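PDB 2AXO: hypothetical protein Atu2684 from Agrobacterium tumefaciens, which is of unknown function but belongs to the thioredoxin clan and carries a CxxC disulfide, consistent with a role in thiol-disulfide chemistry. Local coordinates for residues K66-G71 with Y199-Y204; G112-Q117 with R123-G128; V161-G166 with C234-Q239. All blocks are in the same frame, centred on the assembly; numbering follows the deposited sequence.

Interaction 1 of 3, residues K66-G71 with Y199-Y204; sequences KMIQKG and YWHSVY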
ATOM      1  N   LYS A  66       9.893 -10.227 -21.980  1.00 11.58           N
ATOM      2  CA  LYS A  66       9.761 -10.365 -23.432  1.00 11.22           C
ATOM      3  C   LYS A  66       9.786  -9.014 -24.146  1.00  9.92           C
ATOM      4  O   LYS A  66      10.379  -8.881 -25.214  1.00  9.81           O
ATOM      5  CB  LYS A  66       8.472 -11.124 -23.776  1.00 11.20           C
ATOM      6  CG  LYS A  66       8.545 -12.602 -23.393  1.00 15.68           C
ATOM      7  CD  LYS A  66       7.370 -13.426 -23.905  1.00 19.25           C
ATOM      8  CE  LYS A  66       6.074 -13.062 -23.211  1.00 21.96           C
ATOM      9  NZ  LYS A  66       5.012 -14.094 -23.441  1.00 20.19           N
HETATM   10  N   MSE A  67       9.136  -8.020 -23.550  1.00 10.42           N
HETATM   11  CA  MSE A  67       9.116  -6.690 -24.125  1.00 11.49           C
HETATM   12  C   MSE A  67      10.501  -6.051 -24.020  1.00 11.27           C
HETATM   13  O   MSE A  67      10.952  -5.376 -24.944  1.00  9.05           O
HETATM   14  CB  MSE A  67       8.060  -5.840 -23.420  1.00 15.18           C
HETATM   15  CG  MSE A  67       6.631  -6.336 -23.647  1.00 19.25           C
HETATM   16 SE   MSE A  67       5.320  -5.180 -22.795  1.00 29.39          SE
HETATM   17  CE  MSE A  67       5.534  -5.802 -20.994  1.00 23.94           C
ATOM     18  N   ILE A  68      11.179  -6.269 -22.895  1.00 10.21           N
ATOM     19  CA  ILE A  68      12.527  -5.735 -22.696  1.00 10.74           C
ATOM     20  C   ILE A  68      13.473  -6.401 -23.695  1.00 10.29           C
ATOM     21  O   ILE A  68      14.374  -5.757 -24.240  1.00  9.52           O
ATOM     22  CB  ILE A  68      13.039  -6.010 -21.248  1.00  9.29           C
ATOM     23  CG1 ILE A  68      12.323  -5.079 -20.259  1.00  9.71           C
ATOM     24  CG2 ILE A  68      14.553  -5.792 -21.160  1.00 11.16           C
ATOM     25  CD1 ILE A  68      12.619  -5.390 -18.811  1.00 10.95           C
ATOM     26  N   GLN A  69      13.274  -7.695 -23.936  1.00  9.56           N
ATOM     27  CA  GLN A  69      14.123  -8.408 -24.882  1.00  9.56           C
ATOM     28  C   GLN A  69      13.927  -7.836 -26.280  1.00  9.56           C
ATOM     29  O   GLN A  69      14.884  -7.694 -27.039  1.00 11.20           O
ATOM     30  CB  GLN A  69      13.804  -9.910 -24.889  1.00 11.29           C
ATOM     31  CG  GLN A  69      14.693 -10.699 -25.851  1.00 12.87           C
ATOM     32  CD  GLN A  69      14.496 -12.199 -25.738  1.00 13.19           C
ATOM     33  OE1 GLN A  69      14.650 -12.774 -24.662  1.00 13.35           O
ATOM     34  NE2 GLN A  69      14.160 -12.841 -26.852  1.00 10.36           N
ATOM     35  N   LYS A  70      12.688  -7.497 -26.621  1.00 11.87           N
ATOM     36  CA  LYS A  70      12.419  -6.933 -27.938  1.00 13.02           C
ATOM     37  C   LYS A  70      12.986  -5.520 -28.051  1.00 13.98           C
ATOM     38  O   LYS A  70      13.319  -5.060 -29.146  1.00 12.80           O
ATOM     39  CB  LYS A  70      10.921  -6.916 -28.230  1.00 12.81           C
ATOM     40  CG  LYS A  70      10.618  -6.461 -29.646  1.00 18.02           C
ATOM     41  CD  LYS A  70       9.276  -6.958 -30.122  1.00 23.35           C
ATOM     42  CE  LYS A  70       9.296  -8.459 -30.355  1.00 23.28           C
ATOM     43  NZ  LYS A  70       7.937  -8.945 -30.729  1.00 31.27           N
ATOM     44  N   GLY A  71      13.079  -4.837 -26.915  1.00 13.98           N
ATOM     45  CA  GLY A  71      13.633  -3.494 -26.882  1.00 14.24           C
ATOM     46  C   GLY A  71      12.823  -2.387 -27.539  1.00 13.20           C
ATOM     47  O   GLY A  71      13.374  -1.324 -27.818  1.00 14.54           O
ATOM     48  N   TYR A 199      14.583 -11.720 -12.259  1.00 19.81           N
ATOM     49  CA  TYR A 199      13.798 -10.510 -12.478  1.00 15.48           C
ATOM     50  C   TYR A 199      14.643  -9.543 -13.289  1.00 14.98           C
ATOM     51  O   TYR A 199      15.857  -9.491 -13.121  1.00 13.01           O
ATOM     52  CB  TYR A 199      13.411  -9.880 -11.140  1.00 14.90           C
ATOM     53  CG  TYR A 199      12.378 -10.682 -10.390  1.00 17.15           C
ATOM     54  CD1 TYR A 199      11.025 -10.589 -10.715  1.00 15.85           C
ATOM     55  CD2 TYR A 199      12.753 -11.559  -9.371  1.00 16.06           C
ATOM     56  CE1 TYR A 199      10.074 -11.349 -10.042  1.00 16.82           C
ATOM     57  CE2 TYR A 199      11.808 -12.324  -8.695  1.00 16.87           C
ATOM     58  CZ  TYR A 199      10.476 -12.214  -9.035  1.00 16.81           C
ATOM     59  OH  TYR A 199       9.540 -12.959  -8.362  1.00 18.22           O
ATOM     60  N   TRP A 200      13.995  -8.780 -14.164  1.00 14.13           N
ATOM     61  CA  TRP A 200      14.706  -7.837 -15.023  1.00 12.52           C
ATOM     62  C   TRP A 200      14.280  -6.394 -14.813  1.00 11.68           C
ATOM     63  O   TRP A 200      13.113  -6.115 -14.550  1.00 11.36           O
ATOM     64  CB  TRP A 200      14.502  -8.211 -16.495  1.00 13.00           C
ATOM     65  CG  TRP A 200      15.141  -9.519 -16.867  1.00 15.10           C
ATOM     66  CD1 TRP A 200      14.703 -10.772 -16.542  1.00 15.59           C
ATOM     67  CD2 TRP A 200      16.372  -9.693 -17.571  1.00 14.22           C
ATOM     68  NE1 TRP A 200      15.592 -11.716 -17.000  1.00 16.28           N
ATOM     69  CE2 TRP A 200      16.625 -11.080 -17.637  1.00 15.81           C
ATOM     70  CE3 TRP A 200      17.289  -8.809 -18.157  1.00 14.05           C
ATOM     71  CZ2 TRP A 200      17.762 -11.605 -18.257  1.00 15.72           C
ATOM     72  CZ3 TRP A 200      18.419  -9.331 -18.775  1.00 15.22           C
ATOM     73  CH2 TRP A 200      18.643 -10.719 -18.820  1.00 14.28           C
ATOM     74  N   HIS A 201      15.249  -5.490 -14.939  1.00  8.12           N
ATOM     75  CA  HIS A 201      15.039  -4.057 -14.784  1.00  9.27           C
ATOM     76  C   HIS A 201      14.351  -3.669 -13.472  1.00  9.25           C
ATOM     77  O   HIS A 201      13.484  -2.797 -13.444  1.00  7.74           O
ATOM     78  CB  HIS A 201      14.276  -3.510 -16.004  1.00  7.03           C
ATOM     79  CG  HIS A 201      15.086  -3.509 -17.266  1.00 10.11           C
ATOM     80  ND1 HIS A 201      14.781  -2.717 -18.353  1.00  7.99           N
ATOM     81  CD2 HIS A 201      16.213  -4.187 -17.600  1.00  8.84           C
ATOM     82  CE1 HIS A 201      15.687  -2.901 -19.298  1.00  6.87           C
ATOM     83  NE2 HIS A 201      16.567  -3.786 -18.867  1.00  7.84           N
ATOM     84  N   SER A 202      14.769  -4.325 -12.392  1.00  9.52           N
ATOM     85  CA  SER A 202      14.246  -4.077 -11.054  1.00  9.62           C
ATOM     86  C   SER A 202      14.784  -2.746 -10.530  1.00  9.33           C
ATOM     87  O   SER A 202      15.978  -2.605 -10.246  1.00  8.04           O
ATOM     88  CB  SER A 202      14.651  -5.212 -10.105  1.00 10.67           C
ATOM     89  OG  SER A 202      14.071  -6.442 -10.496  1.00 14.12           O
ATOM     90  N   VAL A 203      13.888  -1.771 -10.410  1.00  6.49           N
ATOM     91  CA  VAL A 203      14.247  -0.438  -9.941  1.00  8.26           C
ATOM     92  C   VAL A 203      14.561  -0.404  -8.445  1.00  8.82           C
ATOM     93  O   VAL A 203      13.780  -0.890  -7.630  1.00  8.57           O
ATOM     94  CB  VAL A 203      13.104   0.551 -10.250  1.00  9.79           C
ATOM     95  CG1 VAL A 203      13.441   1.941  -9.727  1.00  7.94           C
ATOM     96  CG2 VAL A 203      12.862   0.597 -11.757  1.00  9.14           C
ATOM     97  N   TYR A 204      15.706   0.174  -8.091  1.00  7.31           N
ATOM     98  CA  TYR A 204      16.091   0.268  -6.687  1.00  9.22           C
ATOM     99  C   TYR A 204      16.227   1.703  -6.198  1.00  9.66           C
ATOM    100  O   TYR A 204      16.462   1.941  -5.013  1.00  9.25           O
ATOM    101  CB  TYR A 204      17.397  -0.481  -6.428  1.00 10.39           C
ATOM    102  CG  TYR A 204      18.589   0.058  -7.176  1.00  9.63           C
ATOM    103  CD1 TYR A 204      18.952  -0.464  -8.417  1.00  9.71           C
ATOM    104  CD2 TYR A 204      19.373   1.072  -6.632  1.00 10.95           C
ATOM    105  CE1 TYR A 204      20.071   0.006  -9.095  1.00 10.65           C
ATOM    106  CE2 TYR A 204      20.491   1.553  -7.301  1.00  7.50           C
ATOM    107  CZ  TYR A 204      20.838   1.013  -8.531  1.00  9.62           C
ATOM    108  OH  TYR A 204      21.959   1.472  -9.181  1.00 10.60           O
TER
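Near the C-terminal end of helix 58-70, Ile68 lies over one face of the ring of His201, the residue at which strand 196-212 turns a corner. Ile68 CD1 is 3.7 Å from the centre of the His201 ring, 24° off the ring normal, so this is a CH-pi contact displaced toward the rim on the CG and ND1 side. The other branch covers the far end of the ring, with Ile68 CG2 3.6 Å from His201 CE1. CG1 stands anti to the carbonyl carbon (chi1 -74°) and the chain is extended beyond it, which carries CD1 outward while CG2 stays over CE1 and NE2. A beta-branched residue suits this place because it presents two methyl groups to one flat surface. Ile68 CD1 also reaches the start of the neighbouring side chain, 4.1 Å from Trp200 CB. Helix 58-70 follows the Cys54-Cys57 disulfide, as does the helix after the CxxC motif in thioredoxin-like folds, and here it meets the corner of strand 196-212, where His201 and Val203 bond through their backbones to Ser77 of strand 74-79. His201 sits at the corner with left-handed backbone angles. Its ring is held at both nitrogens, ND1 by Gly75 O and NE2 by Arg181 NH1, and it stacks with Phe179, so Ile68 packs on a ring whose rotation is fixed.

Interaction 2 of 3, residues G112-Q117 with R123-G128; sequences GVYTPQ and RDHVKG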
ATOM      1  N   GLY A 112      -7.461   2.205  -4.993  1.00 16.12           N
ATOM      2  CA  GLY A 112      -6.700   1.069  -4.508  1.00 15.23           C
ATOM      3  C   GLY A 112      -5.552   0.701  -5.424  1.00 15.62           C
ATOM      4  O   GLY A 112      -5.369   1.309  -6.477  1.00 15.73           O
ATOM      5  N   VAL A 113      -4.767  -0.287  -5.006  1.00 15.04           N
ATOM      6  CA  VAL A 113      -3.640  -0.773  -5.794  1.00 14.64           C
ATOM      7  C   VAL A 113      -3.695  -2.296  -5.818  1.00 14.92           C
ATOM      8  O   VAL A 113      -4.322  -2.925  -4.960  1.00 14.30           O
ATOM      9  CB  VAL A 113      -2.269  -0.358  -5.190  1.00 14.73           C
ATOM     10  CG1 VAL A 113      -2.086   1.149  -5.273  1.00 10.48           C
ATOM     11  CG2 VAL A 113      -2.167  -0.835  -3.744  1.00 12.09           C
ATOM     12  N   TYR A 114      -3.034  -2.885  -6.805  1.00 15.03           N
ATOM     13  CA  TYR A 114      -2.994  -4.330  -6.934  1.00 13.69           C
ATOM     14  C   TYR A 114      -1.734  -4.713  -7.698  1.00 13.57           C
ATOM     15  O   TYR A 114      -1.064  -3.856  -8.271  1.00 13.96           O
ATOM     16  CB  TYR A 114      -4.223  -4.841  -7.701  1.00 14.10           C
ATOM     17  CG  TYR A 114      -4.298  -4.388  -9.149  1.00 14.70           C
ATOM     18  CD1 TYR A 114      -4.930  -3.195  -9.504  1.00 14.98           C
ATOM     19  CD2 TYR A 114      -3.715  -5.148 -10.160  1.00 14.97           C
ATOM     20  CE1 TYR A 114      -4.978  -2.775 -10.838  1.00 17.63           C
ATOM     21  CE2 TYR A 114      -3.755  -4.735 -11.490  1.00 17.19           C
ATOM     22  CZ  TYR A 114      -4.385  -3.552 -11.823  1.00 17.11           C
ATOM     23  OH  TYR A 114      -4.418  -3.149 -13.142  1.00 17.98           O
ATOM     24  N   THR A 115      -1.400  -5.996  -7.682  1.00 13.87           N
ATOM     25  CA  THR A 115      -0.251  -6.496  -8.433  1.00 14.79           C
ATOM     26  C   THR A 115      -0.707  -7.787  -9.094  1.00 13.42           C
ATOM     27  O   THR A 115      -1.486  -8.541  -8.520  1.00 14.68           O
ATOM     28  CB  THR A 115       0.987  -6.803  -7.537  1.00 16.35           C
ATOM     29  OG1 THR A 115       0.592  -7.630  -6.437  1.00 17.00           O
ATOM     30  CG2 THR A 115       1.625  -5.520  -7.025  1.00 17.08           C
ATOM     31  N   PRO A 116      -0.247  -8.048 -10.328  1.00 14.45           N
ATOM     32  CA  PRO A 116       0.654  -7.197 -11.107  1.00 13.06           C
ATOM     33  C   PRO A 116      -0.097  -6.100 -11.858  1.00 13.72           C
ATOM     34  O   PRO A 116      -1.119  -6.358 -12.504  1.00 15.39           O
ATOM     35  CB  PRO A 116       1.325  -8.191 -12.050  1.00 13.16           C
ATOM     36  CG  PRO A 116       0.223  -9.161 -12.324  1.00 15.09           C
ATOM     37  CD  PRO A 116      -0.413  -9.365 -10.970  1.00 13.67           C
ATOM     38  N   GLN A 117       0.412  -4.876 -11.765  1.00 11.42           N
ATOM     39  CA  GLN A 117      -0.198  -3.736 -12.428  1.00  9.67           C
ATOM     40  C   GLN A 117       0.824  -3.023 -13.296  1.00 10.13           C
ATOM     41  O   GLN A 117       1.912  -2.682 -12.835  1.00  8.20           O
ATOM     42  CB  GLN A 117      -0.740  -2.744 -11.398  1.00 10.37           C
ATOM     43  CG  GLN A 117      -1.294  -1.471 -12.023  1.00  9.24           C
ATOM     44  CD  GLN A 117      -1.761  -0.466 -10.991  1.00 11.25           C
ATOM     45  OE1 GLN A 117      -0.979   0.005 -10.168  1.00 10.70           O
ATOM     46  NE2 GLN A 117      -3.043  -0.124 -11.037  1.00 11.72           N
ATOM     47  N   ARG A 123       0.122   7.183 -18.109  1.00 12.25           N
ATOM     48  CA  ARG A 123      -1.251   7.616 -18.413  1.00 14.40           C
ATOM     49  C   ARG A 123      -2.404   6.684 -18.033  1.00 13.52           C
ATOM     50  O   ARG A 123      -3.515   7.154 -17.804  1.00 13.04           O
ATOM     51  CB  ARG A 123      -1.385   7.902 -19.918  1.00 14.90           C
ATOM     52  CG  ARG A 123      -0.579   9.073 -20.455  1.00 17.92           C
ATOM     53  CD  ARG A 123      -0.713   9.161 -21.979  1.00 15.06           C
ATOM     54  NE  ARG A 123       0.036  10.283 -22.542  1.00 18.50           N
ATOM     55  CZ  ARG A 123      -0.395  11.541 -22.574  1.00 15.52           C
ATOM     56  NH1 ARG A 123      -1.583  11.850 -22.079  1.00 16.18           N
ATOM     57  NH2 ARG A 123       0.371  12.496 -23.094  1.00 19.47           N
ATOM     58  N   ASP A 124      -2.159   5.377 -17.980  1.00 13.11           N
ATOM     59  CA  ASP A 124      -3.224   4.430 -17.663  1.00 13.86           C
ATOM     60  C   ASP A 124      -2.657   3.129 -17.101  1.00 14.88           C
ATOM     61  O   ASP A 124      -1.447   2.899 -17.144  1.00 13.29           O
ATOM     62  CB  ASP A 124      -4.028   4.134 -18.931  1.00 16.12           C
ATOM     63  CG  ASP A 124      -5.399   3.538 -18.639  1.00 19.30           C
ATOM     64  OD1 ASP A 124      -6.067   3.102 -19.599  1.00 26.69           O
ATOM     65  OD2 ASP A 124      -5.810   3.512 -17.464  1.00 18.96           O
ATOM     66  N   HIS A 125      -3.537   2.271 -16.593  1.00 13.81           N
ATOM     67  CA  HIS A 125      -3.112   1.000 -16.022  1.00 15.25           C
ATOM     68  C   HIS A 125      -3.789  -0.177 -16.713  1.00 16.58           C
ATOM     69  O   HIS A 125      -4.868  -0.039 -17.294  1.00 15.75           O
ATOM     70  CB  HIS A 125      -3.429   0.972 -14.525  1.00 15.44           C
ATOM     71  CG  HIS A 125      -4.868   0.702 -14.220  1.00 16.82           C
ATOM     72  ND1 HIS A 125      -5.320  -0.532 -13.801  1.00 15.22           N
ATOM     73  CD2 HIS A 125      -5.963   1.494 -14.313  1.00 16.43           C
ATOM     74  CE1 HIS A 125      -6.632  -0.490 -13.653  1.00 17.20           C
ATOM     75  NE2 HIS A 125      -7.047   0.728 -13.958  1.00 17.16           N
ATOM     76  N   VAL A 126      -3.139  -1.335 -16.651  1.00 16.99           N
ATOM     77  CA  VAL A 126      -3.649  -2.557 -17.258  1.00 19.48           C
ATOM     78  C   VAL A 126      -3.038  -3.753 -16.541  1.00 20.26           C
ATOM     79  O   VAL A 126      -1.998  -3.626 -15.892  1.00 19.77           O
ATOM     80  CB  VAL A 126      -3.260  -2.658 -18.750  1.00 19.88           C
ATOM     81  CG1 VAL A 126      -3.963  -1.582 -19.562  1.00 21.53           C
ATOM     82  CG2 VAL A 126      -1.755  -2.535 -18.895  1.00 22.07           C
ATOM     83  N   LYS A 127      -3.688  -4.907 -16.647  1.00 20.29           N
ATOM     84  CA  LYS A 127      -3.164  -6.116 -16.026  1.00 20.87           C
ATOM     85  C   LYS A 127      -1.743  -6.310 -16.537  1.00 20.09           C
ATOM     86  O   LYS A 127      -1.488  -6.192 -17.735  1.00 20.90           O
ATOM     87  CB  LYS A 127      -4.006  -7.335 -16.407  1.00 22.88           C
ATOM     88  CG  LYS A 127      -5.297  -7.501 -15.629  1.00 26.91           C
ATOM     89  CD  LYS A 127      -6.281  -6.378 -15.881  1.00 29.98           C
ATOM     90  CE  LYS A 127      -7.671  -6.761 -15.380  1.00 31.50           C
ATOM     91  NZ  LYS A 127      -7.661  -7.188 -13.953  1.00 32.43           N
ATOM     92  N   GLY A 128      -0.821  -6.615 -15.632  1.00 18.35           N
ATOM     93  CA  GLY A 128       0.563  -6.804 -16.030  1.00 18.56           C
ATOM     94  C   GLY A 128       0.831  -7.886 -17.063  1.00 18.72           C
ATOM     95  O   GLY A 128       1.775  -7.769 -17.848  1.00 16.58           O
TER
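Tyr114 and His125 are joined by a hydrogen bond, Tyr114 OH to His125 ND1 at 2.8 Å, in which either partner could be the donor. The hydroxyl lies in the plane of the imidazole and ND1 lies in the plane of the phenol, yet the two rings are turned 69° from each other and meet rim to rim. Both have CG between the backbone N and the carbonyl carbon (chi1 65° and 78°), which turns each ring toward the other segment; the two side chains cross at about a right angle. Gln117 passes the imidazole at a slant without a hydrogen bond to it: its NE2 is 3.6 Å from His125 ND1. The polar grip on its amide is on the other atom, since OE1 accepts from Gln101 NE2, which also reaches Tyr114 O.

A second bond ties the backbones, Gly128 N to Pro116 O at 3.2 Å, with the donor well out of the carbonyl plane. Next to it Gln117 and Lys127 form an antiparallel non-hydrogen-bonded pair, bringing the backbones close. Gly128 suits this spot because it turns no side chain toward the nearby Pro116 ring. Pro116 follows a cis peptide bond and Thr115 touches Cys54 and Cys57, which matches the cis-proline loop that faces the CxxC motif in thioredoxin-like proteins. Thr115 itself is satisfied by Trp83 NE1 at OG1 and by Asn111 of the second subunit at its O. Asp124 OD1 forms a salt bridge with Arg137, while OD2 receives a weak bond from His125 N.

Strand 124-127 edges the mixed sheet beside strand 117-120, with Val126 packed on Ile134 of helix 131-143; Val113 of strand 112-114 packs on helix 95-107, and that strand pairs antiparallel with one of the second subunit.

Interaction 3 of 3, residues V161-G166 with C234-Q239; sequences VEIDIG and CAVLLQ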
ATOM      1  N   VAL A 161      27.444  11.122 -16.763  1.00 18.89           N
ATOM      2  CA  VAL A 161      26.277  10.711 -17.532  1.00 16.88           C
ATOM      3  C   VAL A 161      25.654  11.955 -18.148  1.00 16.22           C
ATOM      4  O   VAL A 161      25.422  12.955 -17.464  1.00 14.50           O
ATOM      5  CB  VAL A 161      25.219  10.001 -16.655  1.00 15.11           C
ATOM      6  CG1 VAL A 161      23.927   9.814 -17.451  1.00 16.94           C
ATOM      7  CG2 VAL A 161      25.744   8.653 -16.198  1.00 14.38           C
ATOM      8  N   GLU A 162      25.392  11.887 -19.447  1.00 16.67           N
ATOM      9  CA  GLU A 162      24.801  13.001 -20.163  1.00 17.07           C
ATOM     10  C   GLU A 162      23.418  12.647 -20.690  1.00 16.55           C
ATOM     11  O   GLU A 162      23.243  11.654 -21.401  1.00 12.88           O
ATOM     12  CB  GLU A 162      25.710  13.412 -21.325  1.00 20.78           C
ATOM     13  CG  GLU A 162      25.246  14.638 -22.091  1.00 25.24           C
ATOM     14  CD  GLU A 162      26.296  15.136 -23.067  1.00 28.68           C
ATOM     15  OE1 GLU A 162      27.429  15.419 -22.620  1.00 28.20           O
ATOM     16  OE2 GLU A 162      25.990  15.241 -24.274  1.00 31.54           O
ATOM     17  N   ILE A 163      22.443  13.470 -20.321  1.00 14.89           N
ATOM     18  CA  ILE A 163      21.065  13.291 -20.750  1.00 14.60           C
ATOM     19  C   ILE A 163      20.683  14.476 -21.615  1.00 14.54           C
ATOM     20  O   ILE A 163      20.754  15.622 -21.171  1.00 15.48           O
ATOM     21  CB  ILE A 163      20.106  13.250 -19.558  1.00 14.72           C
ATOM     22  CG1 ILE A 163      20.458  12.071 -18.651  1.00 13.33           C
ATOM     23  CG2 ILE A 163      18.662  13.160 -20.053  1.00 13.77           C
ATOM     24  CD1 ILE A 163      19.607  12.002 -17.393  1.00 15.27           C
ATOM     25  N   ASP A 164      20.289  14.190 -22.848  1.00 15.46           N
ATOM     26  CA  ASP A 164      19.887  15.216 -23.805  1.00 17.44           C
ATOM     27  C   ASP A 164      18.381  15.180 -24.033  1.00 15.62           C
ATOM     28  O   ASP A 164      17.827  14.144 -24.408  1.00 15.73           O
ATOM     29  CB  ASP A 164      20.611  15.001 -25.135  1.00 19.51           C
ATOM     30  CG  ASP A 164      21.795  15.924 -25.309  1.00 24.61           C
ATOM     31  OD1 ASP A 164      22.568  16.102 -24.342  1.00 24.17           O
ATOM     32  OD2 ASP A 164      21.959  16.470 -26.422  1.00 28.27           O
ATOM     33  N   ILE A 165      17.727  16.314 -23.809  1.00 13.28           N
ATOM     34  CA  ILE A 165      16.284  16.423 -23.980  1.00 14.28           C
ATOM     35  C   ILE A 165      15.951  17.433 -25.071  1.00 13.84           C
ATOM     36  O   ILE A 165      16.541  18.511 -25.128  1.00 12.28           O
ATOM     37  CB  ILE A 165      15.611  16.882 -22.683  1.00 14.50           C
ATOM     38  CG1 ILE A 165      16.103  16.020 -21.518  1.00 14.53           C
ATOM     39  CG2 ILE A 165      14.098  16.778 -22.820  1.00 13.38           C
ATOM     40  CD1 ILE A 165      15.600  16.473 -20.186  1.00 15.61           C
ATOM     41  N   GLY A 166      15.000  17.077 -25.927  1.00 14.58           N
ATOM     42  CA  GLY A 166      14.607  17.958 -27.012  1.00 16.30           C
ATOM     43  C   GLY A 166      13.557  18.991 -26.652  1.00 16.80           C
ATOM     44  O   GLY A 166      13.124  19.091 -25.503  1.00 16.50           O
ATOM     45  N   CYS A 234      19.609   2.508 -16.307  1.00  9.51           N
ATOM     46  CA  CYS A 234      18.688   3.506 -15.812  1.00  9.92           C
ATOM     47  C   CYS A 234      17.767   3.881 -16.954  1.00 10.33           C
ATOM     48  O   CYS A 234      18.073   3.648 -18.126  1.00 10.99           O
ATOM     49  CB  CYS A 234      19.441   4.741 -15.289  1.00 10.46           C
ATOM     50  SG  CYS A 234      20.135   5.858 -16.532  1.00 12.28           S
ATOM     51  N   ALA A 235      16.620   4.430 -16.594  1.00  9.15           N
ATOM     52  CA  ALA A 235      15.647   4.873 -17.566  1.00  8.62           C
ATOM     53  C   ALA A 235      15.422   6.337 -17.250  1.00  8.81           C
ATOM     54  O   ALA A 235      15.273   6.699 -16.085  1.00 10.54           O
ATOM     55  CB  ALA A 235      14.346   4.091 -17.401  1.00  9.29           C
ATOM     56  N   VAL A 236      15.445   7.178 -18.277  1.00  9.44           N
ATOM     57  CA  VAL A 236      15.195   8.600 -18.093  1.00  8.69           C
ATOM     58  C   VAL A 236      13.751   8.789 -18.514  1.00  8.30           C
ATOM     59  O   VAL A 236      13.371   8.428 -19.627  1.00  6.79           O
ATOM     60  CB  VAL A 236      16.094   9.474 -18.997  1.00  9.89           C
ATOM     61  CG1 VAL A 236      15.680  10.941 -18.877  1.00 12.31           C
ATOM     62  CG2 VAL A 236      17.562   9.312 -18.595  1.00 10.28           C
ATOM     63  N   LEU A 237      12.941   9.336 -17.618  1.00  8.23           N
ATOM     64  CA  LEU A 237      11.536   9.549 -17.911  1.00  8.85           C
ATOM     65  C   LEU A 237      11.228  11.038 -17.833  1.00 10.70           C
ATOM     66  O   LEU A 237      11.425  11.655 -16.786  1.00 10.68           O
ATOM     67  CB  LEU A 237      10.664   8.790 -16.903  1.00  5.38           C
ATOM     68  CG  LEU A 237      10.927   7.286 -16.735  1.00  3.33           C
ATOM     69  CD1 LEU A 237      10.045   6.726 -15.630  1.00  4.19           C
ATOM     70  CD2 LEU A 237      10.665   6.549 -18.053  1.00  5.15           C
ATOM     71  N   LEU A 238      10.779  11.626 -18.940  1.00  9.71           N
ATOM     72  CA  LEU A 238      10.427  13.046 -18.923  1.00 10.09           C
ATOM     73  C   LEU A 238       8.959  13.006 -18.527  1.00 10.56           C
ATOM     74  O   LEU A 238       8.073  12.868 -19.374  1.00  9.00           O
ATOM     75  CB  LEU A 238      10.601  13.671 -20.309  1.00  9.42           C
ATOM     76  CG  LEU A 238      10.427  15.196 -20.380  1.00 11.07           C
ATOM     77  CD1 LEU A 238      11.447  15.895 -19.482  1.00 11.78           C
ATOM     78  CD2 LEU A 238      10.595  15.638 -21.820  1.00 11.21           C
ATOM     79  N   GLN A 239       8.713  13.139 -17.228  1.00  8.35           N
ATOM     80  CA  GLN A 239       7.368  13.012 -16.698  1.00  8.91           C
ATOM     81  C   GLN A 239       6.666  14.245 -16.149  1.00  9.27           C
ATOM     82  O   GLN A 239       7.194  14.967 -15.304  1.00 10.27           O
ATOM     83  CB  GLN A 239       7.390  11.893 -15.644  1.00 10.00           C
ATOM     84  CG  GLN A 239       6.048  11.512 -15.048  1.00 11.77           C
ATOM     85  CD  GLN A 239       6.072  10.139 -14.396  1.00 13.73           C
ATOM     86  OE1 GLN A 239       7.068   9.739 -13.776  1.00 12.52           O
ATOM     87  NE2 GLN A 239       4.967   9.416 -14.515  1.00  9.91           N
TER
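Ile163 and Ile165 meet Val236 and Leu238 through aliphatic branches alone, with no ring, amide or carboxylate in the interface: the flat groups of both segments are turned elsewhere. The carboxylate of Asp164, on the opposite side of its strand, is held at OD1 by Thr218 OG1. The amide of Gln239 likewise sits apart, with OE1 bonded to Arg100 and NE2 to both Tyr104 OH and Ala248 O.

The arrangement is the face-to-face packing of two antiparallel beta sheets. Strand 161-165, the middle strand of a three-stranded sheet, lies across from strand 232-241, an inner strand of a four-stranded one. Side chains from both strands interpose between the backbones, the CA atoms of Ile163 and Val236 being 8.0 Å apart. Residues two apart on each strand face the interface, where beta-branched isoleucine and valine and a leucine pack without any polar atom of their side chains to satisfy. On the other side of strand 232-241, Ala235 and Leu237 pack against strand 74-79, so this strand is buried on both faces.

The neighbours of strand 232-241 in its sheet add to the same packing: Val174 of strand 172-186 touches Ile165 and Val251 of strand 247-257 touches Leu238. Ile165 and Leu238 cross at a slant and meet through one methyl each. For Ile165 that methyl is CG2, set anti to the backbone N, and it lies 3.8 Å from Leu238 CD2. Ile163 and Val236 reach toward each other tip to tip and meet through two pairs of branches. Ile163 CG2 is 3.9 Å from Val236 CG1, and the extended arm of Ile163 ends with CD1 against Val236 CG2 at 3.6 Å.

Interaction 3 is fully buried and purely aliphatic, closing the layer between two antiparallel sheets. Interactions 1 and 2 are only partly buried and carry aromatic or polar chemistry: isoleucine methyls over an imidazole in interaction 1, hydrogen bonds in interaction 2. Interactions 1 and 3 both reach the four-stranded antiparallel sheet, through strand 196-212 at its edge and strand 232-241 inside it; their centres are about 18 Å apart. Interaction 2 belongs to the mixed sheet and the subunit interface, its centre about 25 Å from that of interaction 3 across the middle of the chain. In sequence it is nested inside the loop closed by 66-71 with 199-204.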